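Local structure of putative periplasmic protein (Salmonella enterica subsp. enterica serovar Typhimurium, 4J32) at residues L14-L19 with S41-Y46; S20-L25 with M80-F85; A61-G66 with D88-E93. The protein probably acts as the periplasmic immunity protein Tai4, binding and inhibiting the type VI secretion effector Tae4, a papain-like peptidoglycan hydrolase. All blocks are in the same frame, centred on the assembly; numbering follows the deposited sequence.

Contact 1: L14-L19 with S41-Y46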
# COMPACT_ATOMS: atom_id res chain seq x y z
N LEU B 14 12.90 2.34 7.86
CA LEU B 14 13.41 1.71 6.63
C LEU B 14 12.40 0.70 6.07
O LEU B 14 12.22 0.61 4.86
CB LEU B 14 14.77 1.05 6.88
CG LEU B 14 15.90 2.07 7.08
CD1 LEU B 14 17.14 1.39 7.68
CD2 LEU B 14 16.25 2.76 5.77
N LYS B 15 11.75 -0.03 6.96
CA LYS B 15 10.68 -0.94 6.55
C LYS B 15 9.48 -0.15 6.01
O LYS B 15 8.87 -0.54 5.02
CB LYS B 15 10.27 -1.83 7.73
CG LYS B 15 11.36 -2.86 8.10
CD LYS B 15 11.16 -3.42 9.51
CE LYS B 15 12.31 -4.39 9.88
NZ LYS B 15 12.10 -5.05 11.20
N ASN B 16 9.18 0.99 6.62
CA ASN B 16 8.07 1.85 6.13
C ASN B 16 8.38 2.41 4.77
O ASN B 16 7.50 2.46 3.89
CB ASN B 16 7.76 2.99 7.11
CG ASN B 16 7.16 2.52 8.43
OD1 ASN B 16 6.80 1.36 8.61
ND2 ASN B 16 7.06 3.45 9.38
N TRP B 17 9.64 2.86 4.60
CA TRP B 17 10.16 3.28 3.30
C TRP B 17 10.03 2.17 2.27
O TRP B 17 9.56 2.40 1.16
CB TRP B 17 11.63 3.77 3.39
CG TRP B 17 12.03 4.53 2.15
CD1 TRP B 17 11.97 5.87 1.97
CD2 TRP B 17 12.50 3.98 0.91
NE1 TRP B 17 12.37 6.21 0.71
CE2 TRP B 17 12.70 5.07 0.03
CE3 TRP B 17 12.79 2.67 0.47
CZ2 TRP B 17 13.18 4.90 -1.29
CZ3 TRP B 17 13.26 2.50 -0.84
CH2 TRP B 17 13.46 3.61 -1.70
N ALA B 18 10.47 0.97 2.63
CA ALA B 18 10.41 -0.16 1.70
C ALA B 18 8.97 -0.37 1.17
O ALA B 18 8.75 -0.51 -0.06
CB ALA B 18 10.94 -1.44 2.39
N LEU B 19 8.01 -0.39 2.08
CA LEU B 19 6.62 -0.62 1.70
C LEU B 19 6.08 0.50 0.78
O LEU B 19 5.52 0.21 -0.30
CB LEU B 19 5.75 -0.78 2.94
CG LEU B 19 4.24 -0.91 2.70
CD1 LEU B 19 3.91 -2.08 1.71
CD2 LEU B 19 3.56 -1.12 4.07
N SER B 41 9.17 9.60 1.04
CA SER B 41 10.16 10.67 1.27
C SER B 41 10.12 11.11 2.77
O SER B 41 11.15 11.53 3.32
CB SER B 41 9.95 11.86 0.33
OG SER B 41 8.85 12.66 0.70
N ALA B 42 8.96 11.00 3.40
CA ALA B 42 8.82 11.34 4.82
C ALA B 42 9.69 10.40 5.67
O ALA B 42 10.37 10.84 6.61
CB ALA B 42 7.35 11.27 5.26
N TYR B 43 9.67 9.11 5.35
CA TYR B 43 10.50 8.15 6.11
C TYR B 43 12.00 8.35 5.84
O TYR B 43 12.81 8.18 6.76
CB TYR B 43 10.08 6.70 5.84
CG TYR B 43 8.63 6.51 6.19
CD1 TYR B 43 8.16 6.85 7.47
CD2 TYR B 43 7.71 6.05 5.24
CE1 TYR B 43 6.81 6.73 7.83
CE2 TYR B 43 6.34 5.91 5.58
CZ TYR B 43 5.91 6.24 6.87
OH TYR B 43 4.60 6.14 7.22
N LEU B 44 12.35 8.70 4.60
CA LEU B 44 13.75 9.05 4.28
C LEU B 44 14.24 10.26 5.08
O LEU B 44 15.40 10.27 5.52
CB LEU B 44 13.95 9.23 2.76
CG LEU B 44 15.36 9.59 2.25
CD1 LEU B 44 15.56 8.97 0.87
CD2 LEU B 44 15.56 11.07 2.24
N GLU B 45 13.38 11.28 5.26
CA GLU B 45 13.76 12.49 5.99
C GLU B 45 14.31 12.16 7.37
O GLU B 45 15.30 12.77 7.82
CB GLU B 45 12.59 13.48 6.12
CG GLU B 45 12.73 14.60 7.20
CD GLU B 45 13.80 15.67 6.87
OE1 GLU B 45 14.06 15.91 5.66
OE2 GLU B 45 14.36 16.27 7.83
N TYR B 46 13.65 11.22 8.05
CA TYR B 46 13.99 10.91 9.46
C TYR B 46 15.06 9.82 9.62
O TYR B 46 15.54 9.56 10.74
CB TYR B 46 12.71 10.54 10.22
CG TYR B 46 11.80 11.73 10.45
CD1 TYR B 46 12.08 12.68 11.44
CD2 TYR B 46 10.67 11.93 9.65
CE1 TYR B 46 11.22 13.79 11.66
CE2 TYR B 46 9.82 13.05 9.86
CZ TYR B 46 10.10 13.96 10.86
OH TYR B 46 9.25 15.04 11.10

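Contact 2: S20-L25 with M80-F85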
# COMPACT_ATOMS: atom_id res chain seq x y z
N SER B 20 6.24 1.76 1.20
CA SER B 20 5.71 2.87 0.42
C SER B 20 6.39 2.99 -0.93
O SER B 20 5.71 3.25 -1.94
CB SER B 20 5.73 4.21 1.18
OG SER B 20 6.96 4.39 1.83
N HIS B 21 7.71 2.77 -0.98
CA HIS B 21 8.43 2.79 -2.25
C HIS B 21 7.91 1.71 -3.20
O HIS B 21 7.69 1.97 -4.39
CB HIS B 21 9.94 2.64 -2.04
CG HIS B 21 10.71 2.64 -3.32
ND1 HIS B 21 10.87 3.78 -4.08
CD2 HIS B 21 11.34 1.65 -3.98
CE1 HIS B 21 11.59 3.48 -5.15
NE2 HIS B 21 11.86 2.19 -5.12
N CYS B 22 7.71 0.51 -2.67
CA CYS B 22 7.22 -0.58 -3.52
C CYS B 22 5.83 -0.24 -4.09
O CYS B 22 5.55 -0.49 -5.28
CB CYS B 22 7.17 -1.87 -2.72
SG CYS B 22 6.60 -3.29 -3.68
N LEU B 23 4.99 0.35 -3.26
CA LEU B 23 3.64 0.75 -3.72
C LEU B 23 3.75 1.81 -4.83
O LEU B 23 3.01 1.76 -5.83
CB LEU B 23 2.80 1.22 -2.53
CG LEU B 23 2.45 0.17 -1.47
CD1 LEU B 23 1.79 0.84 -0.22
CD2 LEU B 23 1.53 -0.94 -2.07
N ALA B 24 4.71 2.73 -4.68
CA ALA B 24 5.00 3.72 -5.73
C ALA B 24 5.46 3.07 -7.03
O ALA B 24 5.25 3.63 -8.10
CB ALA B 24 6.08 4.70 -5.25
N LEU B 25 6.13 1.92 -6.93
CA LEU B 25 6.53 1.20 -8.14
C LEU B 25 5.39 0.47 -8.85
O LEU B 25 5.34 0.46 -10.09
CB LEU B 25 7.63 0.17 -7.83
CG LEU B 25 8.97 0.68 -7.30
CD1 LEU B 25 9.92 -0.51 -7.04
CD2 LEU B 25 9.59 1.67 -8.27
N MET B 80 -0.31 -7.06 -3.60
CA MET B 80 0.24 -8.30 -3.04
C MET B 80 1.76 -8.44 -3.24
O MET B 80 2.46 -9.04 -2.39
CB MET B 80 -0.45 -9.50 -3.69
CG MET B 80 -0.13 -10.79 -2.99
SD MET B 80 -1.06 -12.18 -3.69
CE MET B 80 -2.65 -11.95 -2.87
N LYS B 81 2.26 -7.95 -4.37
CA LYS B 81 3.70 -7.99 -4.64
C LYS B 81 4.45 -7.26 -3.51
O LYS B 81 5.48 -7.74 -3.01
CB LYS B 81 4.02 -7.38 -6.02
CG LYS B 81 3.33 -8.13 -7.16
CD LYS B 81 3.40 -7.38 -8.48
CE LYS B 81 2.42 -8.03 -9.47
NZ LYS B 81 2.48 -7.31 -10.80
N CYS B 82 3.90 -6.12 -3.08
CA CYS B 82 4.56 -5.30 -2.06
C CYS B 82 4.39 -5.89 -0.66
O CYS B 82 5.29 -5.77 0.19
CB CYS B 82 4.05 -3.87 -2.12
SG CYS B 82 4.51 -3.09 -3.65
N ILE B 83 3.26 -6.56 -0.43
CA ILE B 83 3.07 -7.23 0.87
C ILE B 83 4.06 -8.42 0.97
O ILE B 83 4.69 -8.62 2.01
CB ILE B 83 1.59 -7.63 1.10
CG1 ILE B 83 0.75 -6.35 1.35
CG2 ILE B 83 1.47 -8.59 2.32
CD1 ILE B 83 -0.72 -6.52 1.35
N ASP B 84 4.21 -9.17 -0.11
CA ASP B 84 5.19 -10.25 -0.11
C ASP B 84 6.60 -9.66 0.08
O ASP B 84 7.44 -10.22 0.81
CB ASP B 84 5.11 -11.07 -1.41
CG ASP B 84 3.89 -12.00 -1.45
OD1 ASP B 84 3.20 -12.18 -0.41
OD2 ASP B 84 3.66 -12.60 -2.53
N PHE B 85 6.86 -8.57 -0.62
CA PHE B 85 8.18 -7.91 -0.55
C PHE B 85 8.56 -7.56 0.89
O PHE B 85 9.69 -7.81 1.30
CB PHE B 85 8.17 -6.64 -1.41
CG PHE B 85 9.36 -5.71 -1.18
CD1 PHE B 85 10.67 -6.19 -1.22
CD2 PHE B 85 9.15 -4.34 -0.97
CE1 PHE B 85 11.79 -5.31 -1.02
CE2 PHE B 85 10.25 -3.45 -0.79
CZ PHE B 85 11.55 -3.95 -0.81

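Contact 3: A61-G66 with D88-E93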
# COMPACT_ATOMS: atom_id res chain seq x y z
N ALA B 61 13.07 -4.49 -4.08
CA ALA B 61 11.68 -4.20 -4.42
C ALA B 61 11.41 -4.58 -5.87
O ALA B 61 10.34 -5.12 -6.18
CB ALA B 61 11.35 -2.73 -4.19
N LYS B 62 12.39 -4.32 -6.75
CA LYS B 62 12.19 -4.59 -8.17
C LYS B 62 12.09 -6.10 -8.47
O LYS B 62 11.52 -6.48 -9.49
CB LYS B 62 13.26 -3.88 -9.02
CG LYS B 62 13.07 -2.35 -9.08
CD LYS B 62 14.24 -1.66 -9.76
CE LYS B 62 14.09 -0.14 -9.92
NZ LYS B 62 12.69 0.35 -9.78
N LYS B 63 12.59 -6.95 -7.56
CA LYS B 63 12.47 -8.40 -7.72
C LYS B 63 11.01 -8.83 -7.50
O LYS B 63 10.60 -9.90 -7.95
CB LYS B 63 13.36 -9.15 -6.72
CG LYS B 63 14.86 -8.96 -6.94
CD LYS B 63 15.66 -9.53 -5.77
CE LYS B 63 17.15 -9.24 -5.97
NZ LYS B 63 17.96 -10.25 -5.25
N TYR B 64 10.24 -7.99 -6.81
CA TYR B 64 8.82 -8.26 -6.51
C TYR B 64 7.93 -7.48 -7.46
O TYR B 64 6.91 -8.00 -7.90
CB TYR B 64 8.48 -7.90 -5.05
CG TYR B 64 9.04 -8.93 -4.09
CD1 TYR B 64 8.25 -10.02 -3.68
CD2 TYR B 64 10.38 -8.85 -3.64
CE1 TYR B 64 8.79 -11.02 -2.84
CE2 TYR B 64 10.91 -9.83 -2.79
CZ TYR B 64 10.11 -10.91 -2.40
OH TYR B 64 10.63 -11.90 -1.58
N SER B 65 8.31 -6.24 -7.78
CA SER B 65 7.45 -5.36 -8.57
C SER B 65 7.31 -5.89 -10.00
O SER B 65 6.31 -5.61 -10.67
CB SER B 65 7.93 -3.90 -8.55
OG SER B 65 9.20 -3.77 -9.14
N GLY B 66 8.30 -6.67 -10.45
CA GLY B 66 8.33 -7.23 -11.80
C GLY B 66 7.66 -8.60 -11.92
O GLY B 66 7.58 -9.17 -13.02
N ASP B 88 10.28 -10.14 2.88
CA ASP B 88 11.49 -10.72 2.27
C ASP B 88 12.66 -10.79 3.26
O ASP B 88 12.96 -9.81 3.94
CB ASP B 88 11.85 -9.94 1.00
CG ASP B 88 13.07 -10.48 0.31
OD1 ASP B 88 14.16 -10.02 0.68
OD2 ASP B 88 12.96 -11.34 -0.60
N ARG B 89 13.28 -11.96 3.34
CA ARG B 89 14.38 -12.19 4.28
C ARG B 89 15.60 -11.31 3.96
O ARG B 89 16.21 -10.75 4.86
CB ARG B 89 14.77 -13.67 4.30
CG ARG B 89 15.75 -14.02 5.40
CD ARG B 89 16.25 -15.48 5.32
NE ARG B 89 17.43 -15.63 4.47
CZ ARG B 89 18.64 -15.13 4.74
NH1 ARG B 89 18.87 -14.42 5.85
NH2 ARG B 89 19.63 -15.32 3.88
N GLU B 90 15.93 -11.18 2.67
CA GLU B 90 17.07 -10.35 2.22
C GLU B 90 16.90 -8.89 2.65
O GLU B 90 17.86 -8.24 3.10
CB GLU B 90 17.24 -10.47 0.69
CG GLU B 90 18.35 -9.60 0.09
CD GLU B 90 18.45 -9.66 -1.44
OE1 GLU B 90 17.57 -10.25 -2.12
OE2 GLU B 90 19.43 -9.10 -1.96
N LEU B 91 15.68 -8.38 2.50
CA LEU B 91 15.35 -7.02 2.91
C LEU B 91 15.54 -6.84 4.41
O LEU B 91 16.15 -5.87 4.87
CB LEU B 91 13.90 -6.69 2.53
CG LEU B 91 13.34 -5.37 3.07
CD1 LEU B 91 14.07 -4.15 2.47
CD2 LEU B 91 11.78 -5.24 2.89
N ASN B 92 15.01 -7.78 5.18
CA ASN B 92 15.09 -7.61 6.60
C ASN B 92 16.56 -7.75 7.10
O ASN B 92 16.98 -7.01 7.99
CB ASN B 92 13.97 -8.43 7.27
CG ASN B 92 12.56 -7.78 7.04
OD1 ASN B 92 12.22 -6.82 7.72
ND2 ASN B 92 11.78 -8.29 6.06
N GLU B 93 17.36 -8.63 6.47
CA GLU B 93 18.79 -8.75 6.78
C GLU B 93 19.58 -7.51 6.39
O GLU B 93 20.45 -7.07 7.13
CB GLU B 93 19.39 -10.01 6.14
CG GLU B 93 18.81 -11.30 6.71
CD GLU B 93 18.86 -11.37 8.24
OE1 GLU B 93 19.94 -11.14 8.84
OE2 GLU B 93 17.80 -11.66 8.85

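Contact 1: L14-L19 with S41-Y46
Asn16, Trp17, Tyr43 and Leu44 join helix 10-26 to helix 30-46, two successive helices that run back antiparallel to each other. The short segments cross at -155° with their axes 8.6 Å apart, and Trp17 and Tyr43 are the residues whose CA atoms come nearest.

Asn16 comes first along helix 10-26. Its CB sits over the middle of the Tyr43 ring, 3.5 Å from the centroid and almost on the ring normal, a CH-pi contact. CG lies beside the backbone N, which carries the amide past the ring instead of flat upon it, the two planes standing 62° apart. The amide ND2 therefore reaches the hydroxyl half of the ring, 3.6 Å from Tyr43 CE1, while OD1 is hydrogen-bonded to a 2-ethoxyethanol molecule, probably from the crystallisation liquor.

Trp17 follows, its CB 4.1 Å from Tyr43 CB, which stands at the edge of the indole near its plane. With CG swung anti to the backbone N (chi1 -165°), the indole lies alongside Leu44, both side chains pointing the same way, and its CD1 is 4.0 Å from Leu44 CB. The indole also stacks on His21 of its own helix and meets Tyr54 of helix 51-65 edge-to-face.

On its far side, helix 30-46 faces the chain of Putative cytoplasmic protein, where Glu45 accepts from the backbone N atoms of Val93 and Asn94 of that chain. Tyr43 also packs on Ile83 of the second subunit.

Across the two segments the chemistry is thus van der Waals and CH-pi packing, which implies that shape fit of buried side chains, more than polar pairing, sets how these helices lie against each other.

Contact 2: S20-L25 with M80-F85
Cys22 and Cys82 form a disulfide between two antiparallel helices of this all-helical immunity protein, tying helix 10-26 to helix 78-86. The segments cross at 153° with axes 9.1 Å apart, and the two cysteines are also the pair with the nearest CA atoms.

Followed outward, Cys22 first presents its CB to Phe85, 3.6 Å from CD2 and oblique to the ring. With SG anti to the backbone N (chi1 -179°), the sulfur reaches its partner on helix 78-86. There Cys22 SG is bonded to Cys82 SG at 2.1 Å, with the torsion about the S-S bond at -85°, close to the relaxed right-angled value. The same sulfur makes an oblique sulfur-aromatic contact with Phe85, 4.9 Å from Cys22 SG to the ring centroid.

Leu23 flanks the bridge with its CD2 branch, 3.9 Å from Cys82 CB. Phe85 extends beyond the bridge to Ile60 and Ala61 of helix 51-65, so the cross-link adjoins a third helix. Nearby, Asp84 accepts hydrogen bonds from Tyr8 OH and Leu4 N of the second subunit, which places helix 78-86 at the contact between the two copies. Buried beside these apolar groups, Cys82 SG also lies 3.5 Å from the backbone N of Leu23.

Contact 3: A61-G66 with D88-E93
Tyr64 and Lys63, near the C-terminal end of helix 51-65, reach Asp88 and Glu90 at the start of helix 89-96 through two polar links at the protein surface.

The hydrogen bond comes from Tyr64. Its OH gives a short 2.6 Å bond to Asp88 OD2, which lies at the ring edge in the plane of the ring and accepts on its anti lone pair. The carboxylate itself is turned nearly perpendicular to the phenol, their planes 81° apart.

Capping employs the other oxygen of the same carboxylate. Asp88 is the N-cap of helix 89-96, and its OD1 accepts from Leu91 N at 2.9 Å, again on an anti lone pair. A chi1 of 180° places the carboxylate between the two partners and chi2 -88° turns one oxygen to each. The phenol bond probably helps to fix the rotation of the capping carboxylate. The carbonyl of Asp88 accepts from Asn92 N and, in one of two conformers of Asn92, from its ND2 at 2.9 Å, the two arriving from opposite faces of the carbonyl plane.

The ionic link joins Lys63 NZ to Glu90 OE1 at 3.2 Å, using the syn lone pair of the oxygen; Glu90 has two conformers, and the bridge belongs to one of them. Both side chains are extended beyond CG and cross at about a right angle. Glu90 and Asp88, two acidic groups at the helix N-terminus, would probably both be stabilised by the helix dipole.

Around this surface contact, Phe85 of helix 78-86 packs against Ala61 and Leu91, while Asp88 and Glu90 touch Ile60, one turn before Tyr64. Leu91 also leans on Ile57, and Asn92 on Lys15, so the start of helix 89-96 packs against helices 10-26, 51-65 and 78-86.

How the contacts relate
Helix 10-26 runs through contacts 1 and 2, whose centres are about 13 Å apart, pairing with helix 30-46 in one and helix 78-86 in the other. The centre of contact 3 is about 9 Å from that of contact 2 and about 15 Å from that of contact 1, on the other side of the chain's centre, and this contact joins helix 51-65 to helix 89-96. Along the chain contact 1 closes before contact 3 opens, while contact 2 interleaves with both. Phe85 bridges contacts 2 and 3, its ring also reaching Tyr64. All five helices are thereby bound into one bundle, with contacts 1 and 2 also facing the second subunit.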